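Local atomic coordinates of prefoldin beta subunit 2 (Thermococcus sp., PDB entry 3AEI), a protein that probably serves as a beta subunit of prefoldin, a chaperone that captures unfolded proteins and works together with the group II chaperonin. Residues L23-I37 with I63-I77. Numbering follows the deposited sequence. Where two conformers were deposited one is given.
Sequences LELKMKELEYAEGII and IEHIERSRLVYKREI. With SO4 (sulfate ion), chain C.
L23 and Y73 lie at one end of a near-antiparallel helix pair, E34 and I63 at the other; the short axes approach to 9.5 Å at 152°. The packing is that of an antiparallel coiled coil, with knobs-into-holes. Y73 is one knob, set among L23, K26, M27 and L30. L23 CD2 lies 3.8 Å from Y73 CD1, and L30 CD1 meets the ring at its edge. K26 CD passes 3.3 Å from Y73 OH. M27 fills a hole made by R70, Y73, K74 and I77. Its CG is anti to the backbone N (chi1 -175°), which carries SD across to K74 CG and I77 CD1. I66 CG2 packs on L30, and I66 CD1 meets I37 CD1 at 3.9 Å.

A charged network flanks this apolar seam. E31 OE2 lies over a face of the R70 guanidinium, 3.1 Å from NE, a purely ionic contact. E34 OE2 comes to its edge and takes a weak bond from R70 NH1 (3.2 Å). E67 OE2 also pairs with R70 NH1.

The segments belong to helices 2-37 and 59-93. I37 also touches I46 of strand 46-50, while A33 packs on F50 of the second subunit.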
loop_
_atom_site.group_PDB
_atom_site.type_symbol
_atom_site.label_atom_id
_atom_site.label_comp_id
_atom_site.label_asym_id
_atom_site.label_seq_id
_atom_site.Cartn_x
_atom_site.Cartn_y
_atom_site.Cartn_z
ATOM N N LEU A 23 2.205 13.229 -3.226
ATOM C CA LEU A 23 3.609 13.568 -3.437
ATOM C C LEU A 23 4.151 14.411 -2.295
ATOM O O LEU A 23 5.281 14.191 -1.848
ATOM C CB LEU A 23 3.774 14.340 -4.760
ATOM C CG LEU A 23 3.342 13.624 -6.012
ATOM C CD1 LEU A 23 3.559 14.585 -7.182
ATOM C CD2 LEU A 23 4.156 12.344 -6.200
ATOM N N GLU A 24 3.369 15.373 -1.781
ATOM C CA GLU A 24 3.879 16.188 -0.686
ATOM C C GLU A 24 4.136 15.313 0.554
ATOM O O GLU A 24 5.090 15.555 1.312
ATOM C CB GLU A 24 2.888 17.308 -0.331
ATOM C CG GLU A 24 2.733 18.287 -1.438
ATOM C CD GLU A 24 1.810 19.446 -1.106
ATOM O OE1 GLU A 24 0.723 19.179 -0.551
ATOM O OE2 GLU A 24 2.176 20.611 -1.418
ATOM N N LEU A 25 3.283 14.300 0.776
ATOM C CA LEU A 25 3.490 13.446 1.934
ATOM C C LEU A 25 4.841 12.721 1.853
ATOM O O LEU A 25 5.600 12.670 2.823
ATOM C CB LEU A 25 2.346 12.403 2.084
ATOM C CG LEU A 25 2.608 11.322 3.152
ATOM C CD1 LEU A 25 2.693 11.919 4.560
ATOM C CD2 LEU A 25 1.506 10.304 3.058
ATOM N N LYS A 26 5.117 12.162 0.691
ATOM C CA LYS A 26 6.355 11.419 0.521
ATOM C C LYS A 26 7.502 12.394 0.626
ATOM O O LYS A 26 8.522 12.094 1.227
ATOM C CB LYS A 26 6.375 10.717 -0.832
ATOM C CG LYS A 26 5.369 9.589 -0.973
ATOM C CD LYS A 26 5.533 9.006 -2.374
ATOM C CE LYS A 26 4.456 7.996 -2.685
ATOM N NZ LYS A 26 3.177 8.662 -3.051
ATOM N N MET A 27 7.332 13.578 0.068
ATOM C CA MET A 27 8.418 14.536 0.130
ATOM C C MET A 27 8.744 14.942 1.584
ATOM O O MET A 27 9.924 14.972 1.992
ATOM C CB MET A 27 8.098 15.765 -0.743
ATOM C CG MET A 27 9.262 16.740 -0.802
ATOM S SD MET A 27 8.785 18.109 -1.861
ATOM C CE MET A 27 7.760 19.035 -0.762
ATOM N N LYS A 28 7.708 15.182 2.391
ATOM C CA LYS A 28 7.870 15.584 3.769
ATOM C C LYS A 28 8.452 14.435 4.614
ATOM O O LYS A 28 9.207 14.683 5.534
ATOM C CB LYS A 28 6.530 16.011 4.390
ATOM C CG LYS A 28 5.926 17.298 3.864
ATOM C CD LYS A 28 4.478 17.371 4.373
ATOM C CE LYS A 28 3.708 18.585 3.889
ATOM N NZ LYS A 28 2.259 18.483 4.351
ATOM N N GLU A 29 8.074 13.194 4.302
ATOM C CA GLU A 29 8.607 12.051 5.039
ATOM C C GLU A 29 10.116 11.954 4.802
ATOM O O GLU A 29 10.878 11.669 5.723
ATOM C CB GLU A 29 7.906 10.749 4.613
ATOM C CG GLU A 29 6.432 10.693 5.081
ATOM C CD GLU A 29 5.625 9.558 4.457
ATOM O OE1 GLU A 29 4.599 9.168 5.062
ATOM O OE2 GLU A 29 5.981 9.063 3.360
ATOM N N LEU A 30 10.560 12.187 3.567
ATOM C CA LEU A 30 11.999 12.112 3.268
ATOM C C LEU A 30 12.763 13.265 3.919
ATOM O O LEU A 30 13.883 13.068 4.371
ATOM C CB LEU A 30 12.275 12.108 1.748
ATOM C CG LEU A 30 11.744 10.878 1.002
ATOM C CD1 LEU A 30 11.860 11.131 -0.525
ATOM C CD2 LEU A 30 12.505 9.643 1.394
ATOM N N GLU A 31 12.158 14.458 3.984
ATOM C CA GLU A 31 12.809 15.596 4.670
ATOM C C GLU A 31 12.945 15.292 6.176
ATOM O O GLU A 31 13.975 15.590 6.783
ATOM C CB GLU A 31 12.005 16.889 4.416
ATOM C CG GLU A 31 11.904 17.161 2.908
ATOM C CD GLU A 31 11.017 18.341 2.526
ATOM O OE1 GLU A 31 9.990 18.570 3.206
ATOM O OE2 GLU A 31 11.347 19.022 1.521
ATOM N N TYR A 32 11.933 14.645 6.770
ATOM C CA TYR A 32 11.992 14.276 8.168
ATOM C C TYR A 32 13.128 13.281 8.362
ATOM O O TYR A 32 13.957 13.439 9.262
ATOM C CB TYR A 32 10.662 13.663 8.602
ATOM C CG TYR A 32 10.478 13.618 10.094
ATOM C CD1 TYR A 32 9.727 14.594 10.760
ATOM C CD2 TYR A 32 11.011 12.578 10.832
ATOM C CE1 TYR A 32 9.509 14.511 12.139
ATOM C CE2 TYR A 32 10.805 12.484 12.212
ATOM C CZ TYR A 32 10.047 13.453 12.852
ATOM O OH TYR A 32 9.785 13.319 14.194
ATOM N N ALA A 33 13.200 12.289 7.475
ATOM C CA ALA A 33 14.251 11.272 7.556
ATOM C C ALA A 33 15.639 11.951 7.461
ATOM O O ALA A 33 16.559 11.581 8.191
ATOM C CB ALA A 33 14.086 10.249 6.416
ATOM N N GLU A 34 15.778 12.937 6.581
ATOM C CA GLU A 34 17.072 13.630 6.401
ATOM C C GLU A 34 17.494 14.292 7.708
ATOM O O GLU A 34 18.649 14.217 8.108
ATOM C CB GLU A 34 16.963 14.674 5.298
ATOM C CG GLU A 34 18.306 15.114 4.742
ATOM C CD GLU A 34 18.121 16.031 3.549
ATOM O OE1 GLU A 34 18.964 16.006 2.633
ATOM O OE2 GLU A 34 17.121 16.773 3.527
ATOM N N GLY A 35 16.539 14.904 8.396
ATOM C CA GLY A 35 16.875 15.530 9.668
ATOM C C GLY A 35 17.438 14.550 10.674
ATOM O O GLY A 35 18.371 14.896 11.409
ATOM N N ILE A 36 16.894 13.332 10.712
ATOM C CA ILE A 36 17.361 12.314 11.637
ATOM C C ILE A 36 18.729 11.774 11.221
ATOM O O ILE A 36 19.655 11.599 12.047
ATOM C CB ILE A 36 16.394 11.129 11.700
ATOM C CG1 ILE A 36 15.033 11.623 12.223
ATOM C CG2 ILE A 36 16.990 10.001 12.536
ATOM C CD1 ILE A 36 14.016 10.564 12.424
ATOM N N ILE A 37 18.851 11.495 9.931
ATOM C CA ILE A 37 20.086 10.929 9.410
ATOM C C ILE A 37 21.269 11.855 9.605
ATOM O O ILE A 37 22.396 11.392 9.786
ATOM C CB ILE A 37 19.901 10.619 7.905
ATOM C CG1 ILE A 37 18.934 9.436 7.761
ATOM C CG2 ILE A 37 21.232 10.280 7.243
ATOM C CD1 ILE A 37 18.314 9.334 6.323
ATOM N N ILE A 63 21.222 10.497 1.826
ATOM C CA ILE A 63 21.048 11.921 1.619
ATOM C C ILE A 63 20.899 12.212 0.105
ATOM O O ILE A 63 20.052 13.010 -0.305
ATOM C CB ILE A 63 22.247 12.714 2.251
ATOM C CG1 ILE A 63 22.206 12.557 3.769
ATOM C CG2 ILE A 63 22.151 14.195 1.867
ATOM C CD1 ILE A 63 23.470 13.046 4.472
ATOM N N GLU A 64 21.690 11.547 -0.731
ATOM C CA GLU A 64 21.587 11.749 -2.179
ATOM C C GLU A 64 20.208 11.395 -2.709
ATOM O O GLU A 64 19.598 12.142 -3.497
ATOM C CB GLU A 64 22.651 10.925 -2.890
ATOM C CG GLU A 64 23.985 11.606 -2.940
ATOM C CD GLU A 64 25.026 10.801 -3.695
ATOM O OE1 GLU A 64 24.668 10.152 -4.708
ATOM O OE2 GLU A 64 26.202 10.838 -3.272
ATOM N N HIS A 65 19.691 10.274 -2.228
ATOM C CA HIS A 65 18.376 9.846 -2.632
ATOM C C HIS A 65 17.314 10.872 -2.192
ATOM O O HIS A 65 16.409 11.215 -2.964
ATOM C CB HIS A 65 18.071 8.479 -2.035
ATOM C CG HIS A 65 16.648 8.066 -2.198
ATOM N ND1 HIS A 65 16.057 7.883 -3.433
ATOM C CD2 HIS A 65 15.690 7.818 -1.274
ATOM C CE1 HIS A 65 14.794 7.534 -3.258
ATOM N NE2 HIS A 65 14.546 7.492 -1.961
ATOM N N ILE A 66 17.429 11.361 -0.962
ATOM C CA ILE A 66 16.461 12.309 -0.461
ATOM C C ILE A 66 16.493 13.606 -1.284
ATOM O O ILE A 66 15.453 14.110 -1.715
ATOM C CB ILE A 66 16.718 12.613 1.005
ATOM C CG1 ILE A 66 16.452 11.346 1.854
ATOM C CG2 ILE A 66 15.776 13.760 1.468
ATOM C CD1 ILE A 66 16.940 11.427 3.272
ATOM N N GLU A 67 17.691 14.109 -1.560
ATOM C CA GLU A 67 17.776 15.330 -2.330
ATOM C C GLU A 67 17.271 15.183 -3.762
ATOM O O GLU A 67 16.607 16.087 -4.268
ATOM C CB GLU A 67 19.206 15.888 -2.308
ATOM C CG GLU A 67 19.625 16.330 -0.911
ATOM C CD GLU A 67 18.760 17.480 -0.414
ATOM O OE1 GLU A 67 18.528 18.435 -1.198
ATOM O OE2 GLU A 67 18.308 17.442 0.752
ATOM N N ARG A 68 17.577 14.074 -4.422
ATOM C CA ARG A 68 17.103 13.911 -5.781
ATOM C C ARG A 68 15.594 13.745 -5.783
ATOM O O ARG A 68 14.905 14.327 -6.609
ATOM C CB ARG A 68 17.738 12.690 -6.454
ATOM C CG ARG A 68 19.260 12.767 -6.589
ATOM C CD ARG A 68 19.784 11.674 -7.519
ATOM N NE ARG A 68 21.217 11.442 -7.385
ATOM C CZ ARG A 68 21.753 10.490 -6.626
ATOM N NH1 ARG A 68 20.976 9.670 -5.922
ATOM N NH2 ARG A 68 23.067 10.347 -6.575
ATOM N N SER A 69 15.086 12.953 -4.843
ATOM C CA SER A 69 13.649 12.698 -4.789
ATOM C C SER A 69 12.902 13.993 -4.519
ATOM O O SER A 69 11.840 14.236 -5.098
ATOM C CB SER A 69 13.338 11.652 -3.685
ATOM O OG SER A 69 13.796 10.365 -4.072
ATOM N N ARG A 70 13.444 14.829 -3.639
ATOM C CA ARG A 70 12.774 16.093 -3.346
ATOM C C ARG A 70 12.680 16.950 -4.595
ATOM O O ARG A 70 11.685 17.628 -4.830
ATOM C CB ARG A 70 13.496 16.859 -2.243
ATOM C CG ARG A 70 13.126 16.393 -0.828
ATOM C CD ARG A 70 13.968 17.088 0.226
ATOM N NE ARG A 70 13.978 18.534 0.046
ATOM C CZ ARG A 70 14.788 19.359 0.700
ATOM N NH1 ARG A 70 15.658 18.878 1.585
ATOM N NH2 ARG A 70 14.738 20.667 0.463
ATOM N N LEU A 71 13.719 16.915 -5.420
ATOM C CA LEU A 71 13.699 17.700 -6.651
ATOM C C LEU A 71 12.605 17.236 -7.595
ATOM O O LEU A 71 11.866 18.041 -8.163
ATOM C CB LEU A 71 15.065 17.591 -7.322
ATOM C CG LEU A 71 15.417 18.556 -8.440
ATOM C CD1 LEU A 71 15.009 19.982 -8.065
ATOM C CD2 LEU A 71 16.904 18.441 -8.689
ATOM N N VAL A 72 12.489 15.922 -7.753
ATOM C CA VAL A 72 11.480 15.343 -8.614
ATOM C C VAL A 72 10.114 15.685 -8.010
ATOM O O VAL A 72 9.211 16.116 -8.713
ATOM C CB VAL A 72 11.647 13.796 -8.710
ATOM C CG1 VAL A 72 10.433 13.148 -9.363
ATOM C CG2 VAL A 72 12.897 13.463 -9.528
ATOM N N TYR A 73 9.954 15.512 -6.699
ATOM C CA TYR A 73 8.635 15.810 -6.136
ATOM C C TYR A 73 8.306 17.309 -6.184
ATOM O O TYR A 73 7.194 17.683 -6.544
ATOM C CB TYR A 73 8.503 15.295 -4.694
ATOM C CG TYR A 73 8.554 13.791 -4.538
ATOM C CD1 TYR A 73 7.807 12.965 -5.363
ATOM C CD2 TYR A 73 9.283 13.205 -3.502
ATOM C CE1 TYR A 73 7.767 11.589 -5.160
ATOM C CE2 TYR A 73 9.253 11.825 -3.295
ATOM C CZ TYR A 73 8.489 11.031 -4.123
ATOM O OH TYR A 73 8.404 9.676 -3.902
ATOM N N LYS A 74 9.255 18.163 -5.830
ATOM C CA LYS A 74 8.994 19.603 -5.859
ATOM C C LYS A 74 8.512 20.037 -7.240
ATOM O O LYS A 74 7.569 20.809 -7.354
ATOM C CB LYS A 74 10.238 20.401 -5.493
ATOM C CG LYS A 74 10.379 20.679 -4.014
ATOM C CD LYS A 74 11.513 21.645 -3.738
ATOM C CE LYS A 74 11.382 22.885 -4.604
ATOM N NZ LYS A 74 12.304 23.977 -4.190
ATOM N N ARG A 75 9.170 19.536 -8.282
ATOM C CA ARG A 75 8.815 19.862 -9.655
ATOM C C ARG A 75 7.409 19.376 -10.011
ATOM O O ARG A 75 6.610 20.106 -10.596
ATOM C CB ARG A 75 9.838 19.240 -10.608
ATOM C CG ARG A 75 9.619 19.565 -12.079
ATOM C CD ARG A 75 10.771 19.028 -12.915
ATOM N NE ARG A 75 12.061 19.529 -12.446
ATOM C CZ ARG A 75 12.418 20.808 -12.463
ATOM N NH1 ARG A 75 13.610 21.167 -12.013
ATOM N NH2 ARG A 75 11.589 21.729 -12.935
ATOM N N GLU A 76 7.110 18.128 -9.667
ATOM C CA GLU A 76 5.801 17.565 -9.969
ATOM C C GLU A 76 4.712 18.315 -9.197
ATOM O O GLU A 76 3.650 18.609 -9.757
ATOM C CB GLU A 76 5.796 16.068 -9.644
ATOM C CG GLU A 76 6.663 15.284 -10.600
ATOM C CD GLU A 76 6.882 13.836 -10.202
ATOM O OE1 GLU A 76 6.745 13.506 -9.000
ATOM O OE2 GLU A 76 7.216 13.035 -11.108
ATOM N N ILE A 77 5.001 18.659 -7.947
ATOM C CA ILE A 77 4.061 19.382 -7.093
ATOM C C ILE A 77 3.837 20.793 -7.643
ATOM O O ILE A 77 2.704 21.278 -7.682
ATOM C CB ILE A 77 4.583 19.464 -5.643
ATOM C CG1 ILE A 77 4.515 18.055 -4.998
ATOM C CG2 ILE A 77 3.814 20.551 -4.861
ATOM C CD1 ILE A 77 5.388 17.867 -3.742
HETATM S S SO4 C . 17.338 8.210 -6.676
HETATM O O1 SO4 C . 17.827 9.141 -7.711
HETATM O O2 SO4 C . 16.131 8.768 -6.042
HETATM O O3 SO4 C . 18.382 8.021 -5.651
HETATM O O4 SO4 C . 17.014 6.914 -7.303
#